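Local coordinates for protein ethylbenzene dehydrogenase beta-subunit (Aromatoleum aromaticum, PDB 2IVF) that holds three iron/sulfur clusters (SF4) and one fe3-s4 cluster as the ferredoxin-like subunit of a three-subunit enzyme, probably passing electrons between its partners, at residues R52-T58 / Y128-Q134; T21-L25 / F145-M150; P164-Y169 / R183-H189. The contacts are given in a common frame with arbitrary orientation. Residue numbers count along the deposited sequence, not the author numbering.

Interaction 1. Residues R52-T58 / Y128-Q134. With SF4 (iron/sulfur cluster), chain U.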
loop_
_atom_site.group_PDB
_atom_site.type_symbol
_atom_site.label_atom_id
_atom_site.label_comp_id
_atom_site.label_asym_id
_atom_site.label_seq_id
_atom_site.Cartn_x
_atom_site.Cartn_y
_atom_site.Cartn_z
ATOM N N ARG B 52 -18.948 -0.290 -0.800
ATOM C CA ARG B 52 -17.849 0.590 -1.195
ATOM C C ARG B 52 -18.432 1.662 -2.058
ATOM O O ARG B 52 -18.384 1.605 -3.292
ATOM C CB ARG B 52 -16.741 -0.197 -1.926
ATOM C CG ARG B 52 -15.879 -1.009 -0.998
ATOM C CD ARG B 52 -16.484 -2.392 -0.770
ATOM N NE ARG B 52 -15.631 -3.213 0.094
ATOM C CZ ARG B 52 -15.891 -4.473 0.380
ATOM N NH1 ARG B 52 -16.986 -5.040 -0.081
ATOM N NH2 ARG B 52 -15.072 -5.179 1.140
ATOM N N TRP B 53 -19.030 2.637 -1.391
ATOM C CA TRP B 53 -19.697 3.739 -2.085
ATOM C C TRP B 53 -18.684 4.410 -2.985
ATOM O O TRP B 53 -18.998 4.725 -4.107
ATOM C CB TRP B 53 -20.271 4.752 -1.131
ATOM C CG TRP B 53 -21.351 4.288 -0.228
ATOM C CD1 TRP B 53 -22.100 3.139 -0.313
ATOM C CD2 TRP B 53 -21.893 5.034 0.869
ATOM N NE1 TRP B 53 -23.038 3.129 0.660
ATOM C CE2 TRP B 53 -22.952 4.280 1.397
ATOM C CE3 TRP B 53 -21.589 6.281 1.439
ATOM C CZ2 TRP B 53 -23.671 4.692 2.503
ATOM C CZ3 TRP B 53 -22.316 6.710 2.495
ATOM C CH2 TRP B 53 -23.363 5.924 3.025
ATOM N N ASN B 54 -17.454 4.592 -2.501
ATOM C CA ASN B 54 -16.354 4.908 -3.357
ATOM C C ASN B 54 -15.647 3.605 -3.592
ATOM O O ASN B 54 -15.251 2.909 -2.635
ATOM C CB ASN B 54 -15.362 5.894 -2.740
ATOM C CG ASN B 54 -14.204 6.155 -3.668
ATOM O OD1 ASN B 54 -14.153 7.185 -4.312
ATOM N ND2 ASN B 54 -13.279 5.176 -3.788
ATOM N N ASN B 55 -15.566 3.233 -4.862
ATOM C CA ASN B 55 -14.921 1.990 -5.217
ATOM C C ASN B 55 -13.854 2.212 -6.274
ATOM O O ASN B 55 -13.977 3.092 -7.124
ATOM C CB ASN B 55 -15.933 0.939 -5.682
ATOM C CG ASN B 55 -16.868 1.448 -6.702
ATOM O OD1 ASN B 55 -17.947 1.992 -6.359
ATOM N ND2 ASN B 55 -16.539 1.245 -7.944
ATOM N N VAL B 56 -12.813 1.407 -6.215
ATOM C CA VAL B 56 -11.733 1.508 -7.208
ATOM C C VAL B 56 -11.327 0.148 -7.675
ATOM O O VAL B 56 -11.004 -0.710 -6.870
ATOM C CB VAL B 56 -10.483 2.234 -6.685
ATOM C CG1 VAL B 56 -9.542 2.446 -7.824
ATOM C CG2 VAL B 56 -10.806 3.561 -6.003
ATOM N N THR B 57 -11.415 -0.092 -8.982
ATOM C CA THR B 57 -11.007 -1.382 -9.502
ATOM C C THR B 57 -10.153 -1.200 -10.727
ATOM O O THR B 57 -10.059 -0.125 -11.289
ATOM C CB THR B 57 -12.236 -2.257 -9.864
ATOM O OG1 THR B 57 -13.061 -1.550 -10.795
ATOM C CG2 THR B 57 -13.068 -2.620 -8.577
ATOM N N THR B 58 -9.565 -2.289 -11.157
ATOM C CA THR B 58 -8.653 -2.256 -12.298
ATOM C C THR B 58 -9.512 -2.431 -13.558
ATOM O O THR B 58 -10.504 -3.180 -13.557
ATOM C CB THR B 58 -7.542 -3.322 -12.161
ATOM O OG1 THR B 58 -6.769 -3.048 -10.966
ATOM C CG2 THR B 58 -6.594 -3.380 -13.415
ATOM N N TYR B 128 -14.171 -7.832 -3.185
ATOM C CA TYR B 128 -13.879 -6.472 -3.614
ATOM C C TYR B 128 -12.463 -6.446 -4.199
ATOM O O TYR B 128 -11.524 -6.921 -3.551
ATOM C CB TYR B 128 -13.945 -5.528 -2.409
ATOM C CG TYR B 128 -13.570 -4.121 -2.801
ATOM C CD1 TYR B 128 -14.382 -3.377 -3.627
ATOM C CD2 TYR B 128 -12.346 -3.586 -2.446
ATOM C CE1 TYR B 128 -14.016 -2.091 -4.033
ATOM C CE2 TYR B 128 -11.966 -2.306 -2.825
ATOM C CZ TYR B 128 -12.795 -1.572 -3.650
ATOM O OH TYR B 128 -12.413 -0.306 -4.022
ATOM N N ASN B 129 -12.323 -5.915 -5.415
ATOM C CA ASN B 129 -11.024 -5.671 -6.021
ATOM C C ASN B 129 -10.227 -6.959 -6.219
ATOM O O ASN B 129 -9.001 -6.970 -6.205
ATOM C CB ASN B 129 -10.229 -4.666 -5.167
ATOM C CG ASN B 129 -9.101 -4.039 -5.932
ATOM O OD1 ASN B 129 -9.187 -3.932 -7.157
ATOM N ND2 ASN B 129 -8.018 -3.656 -5.246
ATOM N N TRP B 130 -10.951 -8.048 -6.442
ATOM C CA TRP B 130 -10.322 -9.386 -6.558
ATOM C C TRP B 130 -9.449 -9.427 -7.811
ATOM O O TRP B 130 -8.400 -10.118 -7.826
ATOM C CB TRP B 130 -11.422 -10.428 -6.679
ATOM C CG TRP B 130 -10.976 -11.821 -6.688
ATOM C CD1 TRP B 130 -10.706 -12.585 -7.759
ATOM C CD2 TRP B 130 -10.811 -12.659 -5.534
ATOM N NE1 TRP B 130 -10.363 -13.851 -7.347
ATOM C CE2 TRP B 130 -10.409 -13.912 -5.986
ATOM C CE3 TRP B 130 -10.961 -12.451 -4.160
ATOM C CZ2 TRP B 130 -10.156 -14.987 -5.116
ATOM C CZ3 TRP B 130 -10.626 -13.493 -3.285
ATOM C CH2 TRP B 130 -10.259 -14.745 -3.767
ATOM N N ASP B 131 -9.900 -8.723 -8.849
ATOM C CA ASP B 131 -9.192 -8.708 -10.145
ATOM C C ASP B 131 -8.215 -7.547 -10.302
ATOM O O ASP B 131 -7.835 -7.145 -11.420
ATOM C CB ASP B 131 -10.127 -8.878 -11.363
ATOM C CG ASP B 131 -11.179 -7.791 -11.499
ATOM O OD1 ASP B 131 -11.267 -6.872 -10.655
ATOM O OD2 ASP B 131 -11.915 -7.899 -12.502
ATOM N N GLU B 132 -7.742 -7.101 -9.148
ATOM C CA GLU B 132 -6.727 -6.096 -9.053
ATOM C C GLU B 132 -5.512 -6.405 -9.925
ATOM O O GLU B 132 -4.979 -7.513 -9.887
ATOM C CB GLU B 132 -6.311 -5.928 -7.596
ATOM C CG GLU B 132 -5.424 -4.715 -7.318
ATOM C CD GLU B 132 -5.131 -4.554 -5.857
ATOM O OE1 GLU B 132 -5.067 -5.585 -5.150
ATOM O OE2 GLU B 132 -4.924 -3.410 -5.430
ATOM N N ASP B 133 -5.080 -5.386 -10.658
ATOM C CA ASP B 133 -3.793 -5.392 -11.394
ATOM C C ASP B 133 -3.785 -6.404 -12.525
ATOM O O ASP B 133 -2.734 -6.777 -13.006
ATOM C CB ASP B 133 -2.585 -5.634 -10.446
ATOM C CG ASP B 133 -2.117 -4.359 -9.726
ATOM O OD1 ASP B 133 -2.863 -3.349 -9.714
ATOM O OD2 ASP B 133 -0.972 -4.375 -9.174
ATOM N N GLN B 134 -4.959 -6.821 -12.994
ATOM C CA GLN B 134 -4.995 -7.838 -14.001
ATOM C C GLN B 134 -5.191 -7.198 -15.358
ATOM O O GLN B 134 -4.306 -7.307 -16.217
ATOM C CB GLN B 134 -6.023 -8.913 -13.684
ATOM C CG GLN B 134 -5.602 -9.718 -12.474
ATOM C CD GLN B 134 -6.671 -10.637 -11.939
ATOM O OE1 GLN B 134 -6.901 -10.705 -10.739
ATOM N NE2 GLN B 134 -7.236 -11.429 -12.802
HETATM FE FE1 SF4 U . -19.780 9.587 -1.703
HETATM FE FE2 SF4 U . -18.329 8.280 0.054
HETATM FE FE3 SF4 U . -17.127 9.915 -1.708
HETATM FE FE4 SF4 U . -18.536 11.011 0.305
HETATM S S1 SF4 U . -16.612 9.778 0.507
HETATM S S2 SF4 U . -18.705 11.584 -1.892
HETATM S S3 SF4 U . -20.248 9.453 0.565
HETATM S S4 SF4 U . -18.293 7.935 -2.164
HETATM O O HOH W 1 -7.484 -2.142 -8.628
HETATM O O HOH W 2 -9.844 -4.689 -9.728
HETATM O O HOH W 3 -12.303 -4.809 -12.143
#

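Interaction 2. Residues T21-L25 / F145-M150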
loop_
_atom_site.group_PDB
_atom_site.type_symbol
_atom_site.label_atom_id
_atom_site.label_comp_id
_atom_site.label_asym_id
_atom_site.label_seq_id
_atom_site.Cartn_x
_atom_site.Cartn_y
_atom_site.Cartn_z
ATOM N N THR B 21 -17.906 15.741 -9.814
ATOM C CA THR B 21 -16.551 15.365 -9.584
ATOM C C THR B 21 -15.929 15.048 -10.937
ATOM O O THR B 21 -16.564 14.476 -11.830
ATOM C CB THR B 21 -16.450 14.115 -8.677
ATOM O OG1 THR B 21 -16.856 14.433 -7.318
ATOM C CG2 THR B 21 -15.001 13.601 -8.662
ATOM N N VAL B 22 -14.700 15.452 -11.099
ATOM C CA VAL B 22 -13.890 15.028 -12.227
ATOM C C VAL B 22 -12.804 14.101 -11.670
ATOM O O VAL B 22 -12.179 14.394 -10.640
ATOM C CB VAL B 22 -13.226 16.209 -12.938
ATOM C CG1 VAL B 22 -12.096 15.744 -13.877
ATOM C CG2 VAL B 22 -14.309 17.023 -13.688
ATOM N N ILE B 23 -12.567 12.989 -12.351
ATOM C CA ILE B 23 -11.527 12.024 -11.928
ATOM C C ILE B 23 -10.571 11.839 -13.076
ATOM O O ILE B 23 -10.987 11.477 -14.165
ATOM C CB ILE B 23 -12.158 10.656 -11.593
ATOM C CG1 ILE B 23 -13.208 10.863 -10.479
ATOM C CG2 ILE B 23 -11.071 9.572 -11.311
ATOM C CD1 ILE B 23 -13.953 9.595 -9.992
ATOM N N ASP B 24 -9.296 12.126 -12.855
ATOM C CA ASP B 24 -8.301 12.110 -13.937
ATOM C C ASP B 24 -7.659 10.754 -13.931
ATOM O O ASP B 24 -6.812 10.475 -13.102
ATOM C CB ASP B 24 -7.237 13.198 -13.738
ATOM C CG ASP B 24 -6.290 13.295 -14.914
ATOM O OD1 ASP B 24 -6.233 12.317 -15.733
ATOM O OD2 ASP B 24 -5.585 14.323 -15.015
ATOM N N LEU B 25 -7.984 9.928 -14.920
ATOM C CA LEU B 25 -7.497 8.557 -14.919
ATOM C C LEU B 25 -6.032 8.482 -15.212
ATOM O O LEU B 25 -5.418 7.452 -14.928
ATOM C CB LEU B 25 -8.276 7.707 -15.900
ATOM C CG LEU B 25 -9.774 7.637 -15.574
ATOM C CD1 LEU B 25 -10.532 6.885 -16.602
ATOM C CD2 LEU B 25 -9.993 6.977 -14.166
ATOM N N PHE B 145 -5.606 0.432 -16.293
ATOM C CA PHE B 145 -5.594 1.667 -15.530
ATOM C C PHE B 145 -6.581 1.431 -14.392
ATOM O O PHE B 145 -7.268 0.402 -14.392
ATOM C CB PHE B 145 -5.991 2.875 -16.395
ATOM C CG PHE B 145 -7.296 2.755 -17.071
ATOM C CD1 PHE B 145 -7.381 2.204 -18.343
ATOM C CD2 PHE B 145 -8.473 3.187 -16.463
ATOM C CE1 PHE B 145 -8.572 2.100 -19.004
ATOM C CE2 PHE B 145 -9.681 3.061 -17.108
ATOM C CZ PHE B 145 -9.732 2.529 -18.408
ATOM N N TYR B 146 -6.664 2.371 -13.444
ATOM C CA TYR B 146 -7.509 2.220 -12.285
ATOM C C TYR B 146 -8.721 3.101 -12.412
ATOM O O TYR B 146 -8.628 4.248 -12.906
ATOM C CB TYR B 146 -6.717 2.509 -11.028
ATOM C CG TYR B 146 -5.518 1.606 -10.888
ATOM C CD1 TYR B 146 -5.692 0.262 -10.578
ATOM C CD2 TYR B 146 -4.220 2.090 -11.034
ATOM C CE1 TYR B 146 -4.606 -0.591 -10.465
ATOM C CE2 TYR B 146 -3.086 1.233 -10.874
ATOM C CZ TYR B 146 -3.311 -0.099 -10.579
ATOM O OH TYR B 146 -2.232 -0.938 -10.428
ATOM N N LEU B 147 -9.878 2.571 -12.012
ATOM C CA LEU B 147 -11.125 3.246 -12.280
ATOM C C LEU B 147 -11.931 3.425 -10.994
ATOM O O LEU B 147 -12.531 2.467 -10.475
ATOM C CB LEU B 147 -11.920 2.445 -13.304
ATOM C CG LEU B 147 -13.295 3.046 -13.684
ATOM C CD1 LEU B 147 -13.119 4.470 -14.235
ATOM C CD2 LEU B 147 -14.073 2.141 -14.701
ATOM N N ALA B 148 -11.880 4.657 -10.487
ATOM C CA ALA B 148 -12.621 5.095 -9.322
ATOM C C ALA B 148 -14.014 5.472 -9.705
ATOM O O ALA B 148 -14.255 6.129 -10.740
ATOM C CB ALA B 148 -11.908 6.285 -8.598
ATOM N N ARG B 149 -14.952 5.056 -8.866
ATOM C CA ARG B 149 -16.338 5.278 -9.127
ATOM C C ARG B 149 -17.087 5.531 -7.828
ATOM O O ARG B 149 -16.732 4.990 -6.778
ATOM C CB ARG B 149 -16.953 4.078 -9.841
ATOM C CG ARG B 149 -16.417 3.836 -11.260
ATOM C CD ARG B 149 -16.920 2.555 -11.822
ATOM N NE ARG B 149 -18.363 2.685 -11.811
ATOM C CZ ARG B 149 -19.225 1.790 -11.367
ATOM N NH1 ARG B 149 -18.839 0.620 -10.926
ATOM N NH2 ARG B 149 -20.518 2.087 -11.363
ATOM N N MET B 150 -18.138 6.315 -7.931
ATOM C CA MET B 150 -19.068 6.518 -6.836
ATOM C C MET B 150 -20.438 6.677 -7.478
ATOM O O MET B 150 -20.584 6.483 -8.693
ATOM C CB MET B 150 -18.736 7.803 -6.045
ATOM C CG MET B 150 -17.314 8.008 -5.667
ATOM S SD MET B 150 -16.286 8.853 -6.897
ATOM C CE MET B 150 -16.852 10.557 -6.617
HETATM O O HOH W 4 -5.002 4.810 -13.676
#

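Interaction 3. Residues P164-Y169 / R183-H189. With F3S (Fe3-s4 cluster), chain R; HEM (protoporphyrin IX containing Fe), chain X.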
loop_
_atom_site.group_PDB
_atom_site.type_symbol
_atom_site.label_atom_id
_atom_site.label_comp_id
_atom_site.label_asym_id
_atom_site.label_seq_id
_atom_site.Cartn_x
_atom_site.Cartn_y
_atom_site.Cartn_z
ATOM N N PRO B 164 -40.982 2.796 -5.917
ATOM C CA PRO B 164 -42.425 3.012 -5.885
ATOM C C PRO B 164 -42.922 3.729 -4.629
ATOM O O PRO B 164 -44.024 4.255 -4.628
ATOM C CB PRO B 164 -42.984 1.603 -5.915
ATOM C CG PRO B 164 -41.959 0.812 -5.195
ATOM C CD PRO B 164 -40.634 1.407 -5.568
ATOM N N THR B 165 -42.114 3.728 -3.578
ATOM C CA THR B 165 -42.434 4.391 -2.336
ATOM C C THR B 165 -42.012 5.856 -2.380
ATOM O O THR B 165 -42.365 6.593 -1.495
ATOM C CB THR B 165 -41.762 3.664 -1.123
ATOM O OG1 THR B 165 -40.349 3.864 -1.144
ATOM C CG2 THR B 165 -41.993 2.190 -1.204
ATOM N N GLY B 166 -41.257 6.263 -3.413
ATOM C CA GLY B 166 -40.710 7.627 -3.528
ATOM C C GLY B 166 -39.727 8.007 -2.434
ATOM O O GLY B 166 -39.661 9.170 -2.040
ATOM N N ALA B 167 -38.962 7.032 -1.943
ATOM C CA ALA B 167 -37.979 7.265 -0.899
ATOM C C ALA B 167 -36.742 7.967 -1.450
ATOM O O ALA B 167 -35.958 8.502 -0.678
ATOM C CB ALA B 167 -37.552 5.965 -0.222
ATOM N N ILE B 168 -36.527 7.930 -2.759
ATOM C CA ILE B 168 -35.316 8.524 -3.334
ATOM C C ILE B 168 -35.649 9.900 -3.888
ATOM O O ILE B 168 -36.663 10.103 -4.581
ATOM C CB ILE B 168 -34.720 7.655 -4.440
ATOM C CG1 ILE B 168 -34.254 6.329 -3.856
ATOM C CG2 ILE B 168 -33.557 8.389 -5.214
ATOM C CD1 ILE B 168 -33.674 5.361 -4.865
ATOM N N TYR B 169 -34.788 10.860 -3.575
ATOM C CA TYR B 169 -34.974 12.199 -4.083
ATOM C C TYR B 169 -33.662 12.833 -4.473
ATOM O O TYR B 169 -32.588 12.357 -4.091
ATOM C CB TYR B 169 -35.684 13.094 -3.074
ATOM C CG TYR B 169 -34.940 13.290 -1.785
ATOM C CD1 TYR B 169 -34.982 12.319 -0.783
ATOM C CD2 TYR B 169 -34.192 14.446 -1.551
ATOM C CE1 TYR B 169 -34.322 12.495 0.402
ATOM C CE2 TYR B 169 -33.529 14.627 -0.360
ATOM C CZ TYR B 169 -33.591 13.657 0.614
ATOM O OH TYR B 169 -32.922 13.836 1.807
ATOM N N ARG B 183 -38.232 6.392 5.030
ATOM C CA ARG B 183 -39.309 5.967 4.130
ATOM C C ARG B 183 -38.923 4.672 3.387
ATOM O O ARG B 183 -39.793 3.909 2.979
ATOM C CB ARG B 183 -39.584 7.111 3.151
ATOM C CG ARG B 183 -40.738 6.966 2.172
ATOM C CD ARG B 183 -41.165 8.376 1.583
ATOM N NE ARG B 183 -39.994 9.216 1.208
ATOM C CZ ARG B 183 -39.898 10.551 1.355
ATOM N NH1 ARG B 183 -40.893 11.254 1.901
ATOM N NH2 ARG B 183 -38.787 11.188 0.966
ATOM N N CYS B 184 -37.620 4.437 3.212
ATOM C CA CYS B 184 -37.124 3.264 2.478
ATOM C C CYS B 184 -37.620 1.971 3.128
ATOM O O CYS B 184 -37.544 1.804 4.343
ATOM C CB CYS B 184 -35.599 3.235 2.406
ATOM S SG CYS B 184 -34.960 1.827 1.442
ATOM N N LYS B 185 -38.152 1.081 2.288
ATOM C CA LYS B 185 -38.703 -0.203 2.720
ATOM C C LYS B 185 -37.819 -1.354 2.244
ATOM O O LYS B 185 -38.192 -2.494 2.404
ATOM C CB LYS B 185 -40.081 -0.366 2.129
ATOM C CG LYS B 185 -41.068 0.684 2.614
ATOM C CD LYS B 185 -42.383 0.467 1.954
ATOM C CE LYS B 185 -43.418 1.468 2.380
ATOM N NZ LYS B 185 -44.735 1.026 1.872
ATOM N N GLY B 186 -36.709 -1.053 1.573
ATOM C CA GLY B 186 -35.803 -2.081 1.076
ATOM C C GLY B 186 -36.367 -2.877 -0.109
ATOM O O GLY B 186 -36.018 -4.047 -0.315
ATOM N N HIS B 187 -37.265 -2.269 -0.891
ATOM C CA HIS B 187 -37.804 -2.950 -2.067
ATOM C C HIS B 187 -36.723 -3.291 -3.098
ATOM O O HIS B 187 -36.843 -4.247 -3.860
ATOM C CB HIS B 187 -38.890 -2.107 -2.748
ATOM C CG HIS B 187 -40.119 -1.881 -1.928
ATOM N ND1 HIS B 187 -40.616 -2.805 -1.025
ATOM C CD2 HIS B 187 -41.024 -0.867 -1.966
ATOM C CE1 HIS B 187 -41.745 -2.343 -0.516
ATOM N NE2 HIS B 187 -42.023 -1.177 -1.079
ATOM N N ARG B 188 -35.673 -2.484 -3.163
ATOM C CA ARG B 188 -34.515 -2.738 -4.069
ATOM C C ARG B 188 -34.801 -2.688 -5.586
ATOM O O ARG B 188 -33.962 -3.076 -6.405
ATOM C CB ARG B 188 -33.819 -4.030 -3.663
ATOM C CG ARG B 188 -33.015 -3.864 -2.395
ATOM C CD ARG B 188 -32.685 -5.270 -1.869
ATOM N NE ARG B 188 -33.763 -5.814 -1.081
ATOM C CZ ARG B 188 -33.804 -7.057 -0.616
ATOM N NH1 ARG B 188 -32.833 -7.922 -0.866
ATOM N NH2 ARG B 188 -34.826 -7.417 0.125
ATOM N N HIS B 189 -35.917 -2.081 -5.973
ATOM C CA HIS B 189 -36.140 -1.772 -7.397
ATOM C C HIS B 189 -35.091 -0.785 -7.872
ATOM O O HIS B 189 -34.587 -0.904 -8.996
ATOM C CB HIS B 189 -37.544 -1.191 -7.604
ATOM C CG HIS B 189 -38.614 -2.069 -7.089
ATOM N ND1 HIS B 189 -38.830 -3.331 -7.593
ATOM C CD2 HIS B 189 -39.547 -1.877 -6.130
ATOM C CE1 HIS B 189 -39.839 -3.886 -6.942
ATOM N NE2 HIS B 189 -40.295 -3.023 -6.057
HETATM FE FE1 F3S R . -35.794 1.676 -0.697
HETATM FE FE3 F3S R . -37.273 2.358 -2.796
HETATM FE FE4 F3S R . -34.976 1.285 -3.223
HETATM S S1 F3S R . -37.965 1.396 -0.889
HETATM S S2 F3S R . -34.566 -0.021 -1.444
HETATM S S3 F3S R . -35.368 3.195 -2.179
HETATM S S4 F3S R . -36.819 0.857 -4.377
HETATM C CHA HEM X . -47.363 -2.329 -1.459
HETATM C CHB HEM X . -51.053 -5.043 0.091
HETATM C CHC HEM X . -53.109 -5.063 -4.298
HETATM C CHD HEM X . -49.319 -2.486 -5.870
HETATM C C1A HEM X . -48.210 -3.055 -0.674
HETATM C C2A HEM X . -48.041 -3.275 0.733
HETATM C C3A HEM X . -49.069 -4.021 1.165
HETATM C C4A HEM X . -49.904 -4.298 0.034
HETATM C CMA HEM X . -49.327 -4.521 2.599
HETATM C CAA HEM X . -46.862 -2.704 1.548
HETATM C CBA HEM X . -45.620 -3.544 1.331
HETATM C CGA HEM X . -44.526 -2.948 2.166
HETATM O O1A HEM X . -44.753 -1.927 2.871
HETATM O O2A HEM X . -43.414 -3.505 2.127
HETATM C C1B HEM X . -51.899 -5.328 -0.950
HETATM C C2B HEM X . -53.056 -6.190 -0.879
HETATM C C3B HEM X . -53.630 -6.195 -2.087
HETATM C C4B HEM X . -52.862 -5.335 -2.961
HETATM C CMB HEM X . -53.483 -6.963 0.387
HETATM C CAB HEM X . -54.872 -6.984 -2.517
HETATM C CBB HEM X . -55.752 -6.496 -3.384
HETATM C C1C HEM X . -52.227 -4.410 -5.121
HETATM C C2C HEM X . -52.276 -4.387 -6.569
HETATM C C3C HEM X . -51.201 -3.671 -6.977
HETATM C C4C HEM X . -50.455 -3.267 -5.807
HETATM C CMC HEM X . -53.388 -5.030 -7.434
HETATM C CAC HEM X . -50.754 -3.291 -8.403
HETATM C CBC HEM X . -51.647 -3.023 -9.354
HETATM C C1D HEM X . -48.485 -2.182 -4.846
HETATM C C2D HEM X . -47.318 -1.352 -5.011
HETATM C C3D HEM X . -46.702 -1.303 -3.613
HETATM C C4D HEM X . -47.558 -2.116 -2.786
HETATM C CMD HEM X . -46.846 -0.665 -6.324
HETATM C CAD HEM X . -45.449 -0.577 -3.119
HETATM C CBD HEM X . -45.872 0.736 -2.481
HETATM C CGD HEM X . -45.006 1.098 -1.318
HETATM O O1D HEM X . -45.009 2.301 -0.957
HETATM O O2D HEM X . -44.344 0.199 -0.755
HETATM N NA HEM X . -49.359 -3.691 -1.079
HETATM N NB HEM X . -51.823 -4.816 -2.223
HETATM N NC HEM X . -51.101 -3.726 -4.679
HETATM N ND HEM X . -48.598 -2.621 -3.530
HETATM FE FE HEM X . -50.240 -3.687 -2.865
#

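Interaction 1. Residues R52-T58 / Y128-Q134
An edge strand of a three-stranded antiparallel sheet, 55-59, is met by an irregular loop whose type I turn, N129 to E132, lies beside the strand's end. Two hydrogen bonds anchor the contact: V56 N donates to Y128 OH (2.8 Å, almost linear), and D133 N to T58 OG1 (2.9 Å). Y128 OH is also bonded to Q32 of an SF4 pocket. The aliphatic part of R52 packs on Y128, CG over the ring face in a CH-pi contact, 4.0 Å from the centroid; the guanidinium continues to D93 O. Water links T58 to the turn: water 2 accepts from T58 N at 2.8 Å and lies 2.8 Å from N129 OD1 and D131 OD1; water 3 lies 2.8 Å from T58 O and 2.7 Å from D131 OD1. D131 also bonds K62. E132 and D133 form salt bridges with R851 of the alpha-subunit, where D133 also bonds Y259. At the start of 52-58, N54 N lies 3.5 Å from SF4 S4 and W53 CE3 3.6 Å from SF4 S3.

Interaction 2. Residues T21-L25 / F145-M150
Strands from two different sheets pack here through their side chains, running in nearly opposite directions (164° apart): 21-24 belongs to a mixed four-stranded sheet and 145-149 to the three-stranded antiparallel one. No direct hydrogen bond joins them, and the CA separation widens from 6.9 Å at L25 and Y146 to 9.6 Å at T21 and M150, so the gap is filled by apolar groups. L25, which gives up the most surface, presses its two methyls onto the neighbouring strand: CD2 lies 3.3 Å from Y146 O and 4.0 Å from L147 CD1, while CD1 is 4.0 Å from F145 CE2. Two residues earlier, on the same side, I23 extends CD1 to A148, 3.6 Å from its O and 4.1 Å from its CB; the same methyl is 3.9 Å from M150 SD. M150 folds back across the wider end, bringing CE to 3.9 Å from T21 OG1, a hydroxyl that is hydrogen-bonded to N227. A148 and M150 each touch a different SF4 cluster, so this buried seam borders two cofactor sites. At the narrow end a single water bridges the backbones, accepting from Y146 N and donating to L25 O, each 3.0 Å from its oxygen.

Interaction 3. Residues P164-Y169 / R183-H189
Two loops converge beside the fe3-s4 cluster. Residues P164-A167 lead into strand 168-170 of a small hairpin, and R183-R188 lead into helix 189-193, with R188 as the N-cap residue. The backbones are closest at A167 and C184, whose CA atoms are 5.3 Å apart, and open to 8.0 Å between P164 CA and H189 CA. Positive phi values at G186 and R188 curl the second loop round the cluster, so that K185 N lies 3.2 Å from S1 and R188 N 3.2 Å from S2. C184 SG binds FE1 at 2.3 Å and also accepts from G186 N at 3.4 Å; C163 and C190 belong to the same pocket. Between the segments the packing is by van der Waals contact: T165 CG2 meets K185 CD at 3.6 Å and H187 CD2 at 3.3 Å, P164 CD meets H189 CD2 at 3.5 Å, and the R183 side chain runs along A167 on its way to a salt bridge with D180. Beyond T165 lies the heme. K185 NZ donates to the propionate oxygens O1A (3.1 Å) and O2D (2.8 Å), and H187 NE2 donates to O2D at 2.7 Å. The same short loop thus ligates a cluster iron and hydrogen-bonds the heme propionates, with K185 supplying a positive charge, at the gamma-subunit interface, a geometry consistent with electron transfer between F3S and HEM.

In the fold
From the N terminus, strand 19-24 comes first and meets its partner in interaction 2 some 120 residues later, at 145-150. Within that long loop the chain passes through 52-58 and returns at 128-134, so interaction 1 closes a shorter, inner loop. The two contacts adjoin, their centres 12 Å apart: strands 55-59 and 141-149 pair in one sheet, and D133 OD1 lies 2.6 Å from Y146 OH. Together they tie strand 19-24 of the mixed sheet and the loop 128-134 to the antiparallel sheet of 55-59 and 141-149. Interaction 3 follows in series, closing a short hairpin loop, with its centre 28 Å from both others, near the gamma-subunit, while interaction 1 borders the alpha-subunit.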